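Local structure of tail fiber protein (Acinetobacter phage AM24, 5W5P) at the interface of chains A and B. The protein is a phage tailspike that probably recognises, and may cleave, the capsular polysaccharide of the Acinetobacter host during adsorption. Numbering follows the deposited sequence. Chains: chain A/B, Tail fiber protein.

The interface of chains A and B. Residues chain A 172, 209, 211, 235, 237; chain B 159-161.
The guanidinium of A:Arg172 meets the carboxylate of B:Asp161 at its edge, the two planes turned 42° apart. One of its faces carries A:Arg209 NH1, set toward the rim. The guanidinium of A:Arg209 in turn has A:Arg172 CB over one face and the backbone carbonyl carbon C of B:Asp161 at its edge. A:Arg235 presents an edge to the backbone of B:Gly160. In the trimer of this tailspike, strands 172-175, 209-211 and 235-237 of the elongated beta-helix of chain A receive a loop of chain B, residues 159-161.

A:Arg172 NH2 and B:Asp161 OD2 form a salt bridge at 2.8 Å, but no N-H is aimed at that oxygen, so the attraction is probably mainly one of charge. A:Arg172 reaches it with CG anti to the backbone N (chi1 176°) and a bend at chi3. A:Arg172 NE binds A:Gln211 OE1 at 3.0 Å, with the donor above the amide plane. This bond helps fix the rotation of the guanidinium.

A:Arg209 NH1 donates to the backbone O of B:Asp161 at 2.7 Å, and the acceptor lies in the guanidinium plane. The A:Arg209 guanidinium may also attract the B:Asp161 carboxylate, though its NH1 is 4.6 Å from B:Asp161 OD2, too far for direct contact. A:Arg235 turns its NE and NH2 side to the backbone O of B:Gly160, and both nitrogens donate to it. A:Arg235 NE donates to B:Gly160 O at 2.8 Å, nearly along the C=O axis. A:Arg235 NH2 donates to B:Gly160 O at 2.6 Å, in the carbonyl plane and on a lone pair. Both bonds are bent at the hydrogen.

A:Leu237 sends CD2 against B:Asp161 CB, 3.6 Å away, and gives the loop an apolar contact between the arginines. Water 2 joins A:Gln211 OE1 to B:Asp161 O. Water 1 links A:Gln211 NE2 to B:Asp161 OD2.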
# COMPACT_ATOMS: atom_id res chain seq x y z
N ARG A 172 28.11 6.42 14.29
CA ARG A 172 28.21 7.08 13.00
C ARG A 172 29.31 6.43 12.18
O ARG A 172 30.36 6.05 12.71
CB ARG A 172 28.50 8.57 13.16
CG ARG A 172 28.71 9.30 11.85
CD ARG A 172 29.55 10.54 12.04
NE ARG A 172 28.73 11.68 12.42
CZ ARG A 172 28.98 12.46 13.46
NH1 ARG A 172 30.03 12.24 14.24
NH2 ARG A 172 28.16 13.48 13.73
N ARG A 209 24.15 5.65 11.63
CA ARG A 209 24.13 6.94 10.95
C ARG A 209 25.25 6.93 9.91
O ARG A 209 26.43 7.10 10.26
CB ARG A 209 24.30 8.08 11.94
CG ARG A 209 23.20 8.18 12.97
CD ARG A 209 23.50 9.27 13.98
NE ARG A 209 24.62 8.92 14.84
CZ ARG A 209 25.55 9.77 15.26
NH1 ARG A 209 25.50 11.05 14.89
NH2 ARG A 209 26.53 9.36 16.05
N GLN A 211 27.17 8.79 6.99
CA GLN A 211 27.37 10.20 6.72
C GLN A 211 28.54 10.40 5.77
O GLN A 211 29.58 9.76 5.91
CB GLN A 211 27.61 10.98 8.03
CG GLN A 211 27.63 12.50 7.86
CD GLN A 211 27.48 13.24 9.18
OE1 GLN A 211 27.02 12.68 10.18
NE2 GLN A 211 27.85 14.52 9.19
N ARG A 235 19.95 6.49 9.45
CA ARG A 235 20.08 7.89 9.09
C ARG A 235 21.17 8.02 8.03
O ARG A 235 22.25 7.42 8.17
CB ARG A 235 20.42 8.75 10.31
CG ARG A 235 19.88 10.18 10.23
CD ARG A 235 20.71 11.07 9.32
NE ARG A 235 20.33 12.48 9.42
CZ ARG A 235 19.23 13.01 8.90
NH1 ARG A 235 18.38 12.27 8.20
NH2 ARG A 235 18.98 14.30 9.06
N LEU A 237 23.14 11.04 5.78
CA LEU A 237 23.38 12.48 5.71
C LEU A 237 24.51 12.73 4.72
O LEU A 237 25.62 12.21 4.89
CB LEU A 237 23.72 13.04 7.09
CG LEU A 237 24.03 14.53 7.22
CD1 LEU A 237 22.92 15.39 6.61
CD2 LEU A 237 24.25 14.89 8.68
N VAL B 159 17.42 18.16 9.12
CA VAL B 159 18.63 17.78 8.41
C VAL B 159 19.79 17.53 9.37
O VAL B 159 20.95 17.57 8.96
CB VAL B 159 19.00 18.82 7.33
CG1 VAL B 159 17.94 18.88 6.26
CG2 VAL B 159 19.22 20.20 7.95
N GLY B 160 19.50 17.26 10.64
CA GLY B 160 20.54 17.08 11.64
C GLY B 160 21.23 15.73 11.55
O GLY B 160 20.81 14.81 10.85
N ASP B 161 22.32 15.60 12.31
CA ASP B 161 23.22 14.45 12.20
C ASP B 161 22.94 13.37 13.24
O ASP B 161 23.77 12.46 13.40
CB ASP B 161 24.68 14.91 12.30
CG ASP B 161 25.07 15.38 13.69
OD1 ASP B 161 24.18 15.65 14.52
OD2 ASP B 161 26.28 15.50 13.95
O HOH W 1 27.61 16.48 11.37
O HOH W 2 24.46 11.26 10.84